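Local structure of peptidase, M20/M25/M40 family (Staphylococcus aureus, 4EWT) at residues D296-T307 / F335-F346. The protein probably hydrolyses amide bonds of N-acylated amino acids or related substrates as a metal-binding M20-family amidohydrolase, here holding two manganese ions. Numbering follows the deposited sequence.
Sequences DYPALYNDPEFT and FAYYAKERPSAF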
# COMPACT_ATOMS: atom_id res chain seq x y z
N ASP A 296 -23.47 -14.03 -8.77
CA ASP A 296 -24.82 -13.62 -8.50
C ASP A 296 -25.30 -13.08 -9.85
O ASP A 296 -24.73 -13.44 -10.86
CB ASP A 296 -24.78 -12.49 -7.47
CG ASP A 296 -26.13 -12.14 -6.98
OD1 ASP A 296 -26.80 -13.03 -6.41
OD2 ASP A 296 -26.51 -10.97 -7.18
N TYR A 297 -26.33 -12.22 -9.88
CA TYR A 297 -27.01 -11.87 -11.12
C TYR A 297 -26.02 -11.66 -12.26
O TYR A 297 -24.96 -11.06 -12.07
CB TYR A 297 -27.92 -10.63 -10.96
CG TYR A 297 -29.02 -10.72 -9.90
CD1 TYR A 297 -29.34 -11.93 -9.28
CD2 TYR A 297 -29.76 -9.59 -9.55
CE1 TYR A 297 -30.36 -12.00 -8.32
CE2 TYR A 297 -30.77 -9.65 -8.59
CZ TYR A 297 -31.07 -10.85 -7.97
OH TYR A 297 -32.07 -10.92 -7.02
N PRO A 298 -26.32 -12.19 -13.46
CA PRO A 298 -25.47 -11.87 -14.61
C PRO A 298 -25.73 -10.43 -15.08
O PRO A 298 -26.74 -9.83 -14.71
CB PRO A 298 -25.92 -12.88 -15.68
CG PRO A 298 -27.30 -13.29 -15.29
CD PRO A 298 -27.33 -13.22 -13.78
N ALA A 299 -24.81 -9.88 -15.87
CA ALA A 299 -25.05 -8.61 -16.56
C ALA A 299 -26.27 -8.72 -17.48
O ALA A 299 -26.53 -9.76 -18.08
CB ALA A 299 -23.83 -8.20 -17.36
N LEU A 300 -27.03 -7.63 -17.59
CA LEU A 300 -28.24 -7.64 -18.40
C LEU A 300 -27.87 -7.32 -19.84
O LEU A 300 -27.40 -6.21 -20.14
CB LEU A 300 -29.25 -6.65 -17.86
CG LEU A 300 -30.73 -6.92 -18.14
CD1 LEU A 300 -31.53 -5.91 -17.33
CD2 LEU A 300 -31.06 -6.82 -19.62
N TYR A 301 -28.08 -8.29 -20.71
CA TYR A 301 -27.74 -8.15 -22.11
C TYR A 301 -29.00 -7.92 -22.94
O TYR A 301 -29.82 -8.82 -23.08
CB TYR A 301 -26.98 -9.40 -22.60
CG TYR A 301 -26.47 -9.25 -24.01
CD1 TYR A 301 -25.37 -8.43 -24.27
CD2 TYR A 301 -27.08 -9.91 -25.07
CE1 TYR A 301 -24.89 -8.28 -25.55
CE2 TYR A 301 -26.60 -9.76 -26.37
CZ TYR A 301 -25.50 -8.93 -26.60
OH TYR A 301 -25.01 -8.76 -27.86
N ASN A 302 -29.16 -6.71 -23.47
CA ASN A 302 -30.25 -6.44 -24.38
C ASN A 302 -29.90 -6.96 -25.76
O ASN A 302 -28.98 -6.45 -26.41
CB ASN A 302 -30.58 -4.95 -24.42
CG ASN A 302 -31.53 -4.53 -23.32
OD1 ASN A 302 -32.10 -5.36 -22.62
ND2 ASN A 302 -31.70 -3.24 -23.15
N ASP A 303 -30.61 -8.00 -26.19
CA ASP A 303 -30.45 -8.55 -27.54
C ASP A 303 -30.53 -7.43 -28.58
O ASP A 303 -31.52 -6.72 -28.63
CB ASP A 303 -31.50 -9.61 -27.82
CG ASP A 303 -31.37 -10.19 -29.23
OD1 ASP A 303 -32.24 -9.92 -30.07
OD2 ASP A 303 -30.36 -10.89 -29.48
N PRO A 304 -29.46 -7.25 -29.38
CA PRO A 304 -29.39 -6.14 -30.34
C PRO A 304 -30.52 -6.14 -31.39
O PRO A 304 -31.08 -5.08 -31.65
CB PRO A 304 -28.02 -6.33 -30.99
CG PRO A 304 -27.21 -6.98 -29.93
CD PRO A 304 -28.17 -7.97 -29.31
N GLU A 305 -30.83 -7.30 -31.97
CA GLU A 305 -31.92 -7.42 -32.96
C GLU A 305 -33.27 -7.00 -32.36
O GLU A 305 -33.95 -6.13 -32.89
CB GLU A 305 -32.05 -8.86 -33.49
CG GLU A 305 -30.90 -9.33 -34.37
CD GLU A 305 -30.95 -10.83 -34.66
OE1 GLU A 305 -30.05 -11.56 -34.18
OE2 GLU A 305 -31.91 -11.28 -35.34
N PHE A 306 -33.63 -7.63 -31.24
CA PHE A 306 -34.92 -7.37 -30.62
C PHE A 306 -35.01 -5.94 -30.08
O PHE A 306 -36.02 -5.28 -30.31
CB PHE A 306 -35.23 -8.41 -29.53
CG PHE A 306 -36.60 -8.26 -28.92
CD1 PHE A 306 -37.74 -8.34 -29.70
CD2 PHE A 306 -36.74 -8.06 -27.55
CE1 PHE A 306 -39.00 -8.21 -29.14
CE2 PHE A 306 -38.00 -7.93 -26.98
CZ PHE A 306 -39.13 -8.01 -27.77
N THR A 307 -33.97 -5.47 -29.40
CA THR A 307 -33.97 -4.12 -28.83
C THR A 307 -34.13 -3.05 -29.89
O THR A 307 -34.85 -2.07 -29.69
CB THR A 307 -32.71 -3.82 -27.99
OG1 THR A 307 -32.58 -4.79 -26.96
CG2 THR A 307 -32.78 -2.43 -27.36
N PHE A 335 -33.88 -9.44 -14.16
CA PHE A 335 -34.35 -9.57 -15.54
C PHE A 335 -33.25 -10.17 -16.42
O PHE A 335 -33.53 -10.80 -17.44
CB PHE A 335 -34.77 -8.21 -16.11
CG PHE A 335 -35.40 -8.29 -17.48
CD1 PHE A 335 -36.78 -8.45 -17.61
CD2 PHE A 335 -34.62 -8.19 -18.63
CE1 PHE A 335 -37.37 -8.53 -18.86
CE2 PHE A 335 -35.19 -8.26 -19.89
CZ PHE A 335 -36.58 -8.44 -20.01
N ALA A 336 -32.00 -9.97 -16.00
CA ALA A 336 -30.84 -10.47 -16.74
C ALA A 336 -30.88 -11.98 -16.96
O ALA A 336 -30.33 -12.47 -17.94
CB ALA A 336 -29.56 -10.08 -16.05
N TYR A 337 -31.52 -12.69 -16.04
CA TYR A 337 -31.76 -14.13 -16.19
C TYR A 337 -32.67 -14.47 -17.36
O TYR A 337 -32.39 -15.42 -18.09
CB TYR A 337 -32.32 -14.74 -14.90
CG TYR A 337 -31.28 -14.95 -13.81
CD1 TYR A 337 -30.22 -15.83 -14.00
CD2 TYR A 337 -31.39 -14.30 -12.59
CE1 TYR A 337 -29.27 -16.03 -13.00
CE2 TYR A 337 -30.46 -14.49 -11.58
CZ TYR A 337 -29.40 -15.36 -11.80
OH TYR A 337 -28.49 -15.54 -10.79
N TYR A 338 -33.75 -13.70 -17.56
CA TYR A 338 -34.58 -13.86 -18.76
C TYR A 338 -33.75 -13.56 -20.00
O TYR A 338 -33.80 -14.31 -20.98
CB TYR A 338 -35.78 -12.89 -18.77
CG TYR A 338 -36.66 -12.97 -17.56
CD1 TYR A 338 -37.46 -14.09 -17.33
CD2 TYR A 338 -36.70 -11.93 -16.64
CE1 TYR A 338 -38.25 -14.18 -16.22
CE2 TYR A 338 -37.49 -12.01 -15.52
CZ TYR A 338 -38.27 -13.14 -15.32
OH TYR A 338 -39.07 -13.24 -14.21
N ALA A 339 -32.99 -12.47 -19.92
CA ALA A 339 -32.24 -11.96 -21.06
C ALA A 339 -31.14 -12.93 -21.52
O ALA A 339 -30.59 -12.77 -22.60
CB ALA A 339 -31.67 -10.60 -20.73
N LYS A 340 -30.86 -13.94 -20.69
CA LYS A 340 -29.84 -14.94 -20.99
C LYS A 340 -30.45 -16.25 -21.51
O LYS A 340 -29.76 -17.06 -22.13
CB LYS A 340 -28.98 -15.18 -19.75
CG LYS A 340 -27.58 -15.72 -20.03
CD LYS A 340 -26.68 -15.65 -18.79
CE LYS A 340 -27.32 -16.32 -17.57
NZ LYS A 340 -27.34 -17.81 -17.68
N GLU A 341 -31.75 -16.45 -21.27
CA GLU A 341 -32.47 -17.62 -21.79
C GLU A 341 -33.15 -17.33 -23.12
O GLU A 341 -33.26 -18.21 -23.97
CB GLU A 341 -33.53 -18.13 -20.80
CG GLU A 341 -33.00 -18.70 -19.48
CD GLU A 341 -32.20 -19.99 -19.64
OE1 GLU A 341 -32.41 -20.71 -20.64
OE2 GLU A 341 -31.37 -20.30 -18.76
N ARG A 342 -33.64 -16.10 -23.29
CA ARG A 342 -34.27 -15.69 -24.54
C ARG A 342 -33.73 -14.34 -24.97
O ARG A 342 -33.26 -13.58 -24.12
CB ARG A 342 -35.81 -15.62 -24.39
CG ARG A 342 -36.49 -16.86 -23.84
CD ARG A 342 -36.48 -18.04 -24.82
NE ARG A 342 -37.37 -19.11 -24.37
CZ ARG A 342 -37.01 -20.16 -23.65
NH1 ARG A 342 -35.75 -20.33 -23.27
NH2 ARG A 342 -37.91 -21.06 -23.29
N PRO A 343 -33.80 -14.02 -26.27
CA PRO A 343 -33.48 -12.66 -26.68
C PRO A 343 -34.47 -11.68 -26.06
O PRO A 343 -35.69 -11.87 -26.17
CB PRO A 343 -33.64 -12.70 -28.21
CG PRO A 343 -34.42 -13.91 -28.49
CD PRO A 343 -34.13 -14.88 -27.41
N SER A 344 -33.95 -10.67 -25.36
CA SER A 344 -34.83 -9.78 -24.60
C SER A 344 -34.40 -8.33 -24.72
O SER A 344 -33.30 -8.03 -25.21
CB SER A 344 -34.86 -10.19 -23.13
OG SER A 344 -34.94 -11.60 -23.00
N ALA A 345 -35.30 -7.44 -24.29
CA ALA A 345 -35.04 -6.02 -24.20
C ALA A 345 -35.62 -5.50 -22.89
O ALA A 345 -36.80 -5.71 -22.59
CB ALA A 345 -35.64 -5.28 -25.37
N PHE A 346 -34.78 -4.85 -22.11
CA PHE A 346 -35.21 -4.22 -20.87
C PHE A 346 -35.08 -2.74 -21.15
O PHE A 346 -33.99 -2.25 -21.43
CB PHE A 346 -34.29 -4.65 -19.73
CG PHE A 346 -34.80 -4.29 -18.35
CD1 PHE A 346 -35.98 -4.85 -17.84
CD2 PHE A 346 -34.08 -3.42 -17.55
CE1 PHE A 346 -36.42 -4.54 -16.55
CE2 PHE A 346 -34.51 -3.10 -16.24
CZ PHE A 346 -35.69 -3.66 -15.75
O HOH W 1 -25.93 -16.40 -11.29
O HOH W 2 -28.50 -11.08 -19.52
O HOH W 3 -31.14 -11.19 -24.37
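Pro298 lies over one face of the Tyr337 ring, its CD 3.7 Å from the ring centroid and 21° off the normal, a CH-pi contact. Tyr297 CD1 meets Tyr337 CE2 at 3.6 Å, the two ring planes at 75° and the approach oblique; the Tyr297 hydroxyl bonds to Glu138 O. Phe306 turns its edge to the Ser344-Ala345 peptide, CD2 lying 3.6 Å from Ala345 N, and stacks with His159. The Asn302 amide grips the backbone of Phe346 twice: OD1 accepts from Phe346 N at 2.8 Å, with the donor above the carbonyl plane, and ND2 donates to Phe346 O (163° at the hydrogen). These paired bonds restrain the amide's rotation, and ND2 also donates to Arg177 O. In the two-domain M20 fold, 296-307 is the return linker from the antiparallel-sheet domain, and here it packs on helix 335-341 and strand 344-350 of the metal-binding domain. The Phe346 side chain is about 6 Å from a manganese ion, near the site formed by Cys103, His105, His164, Glu139 and His362 but not among its ligands. Leu300 inserts CD1 against Phe346 CD2 at 3.6 Å, while its CB meets Ala336 CB. Asp303 N donates to Ser344 O (2.9 Å), and Asp303, whose CG packs on Pro343 CB, is the N-cap of helix 304-316, its OD1 accepting from Phe306 N. One water bridges Ala299 O, Tyr301 N and Ala336 O.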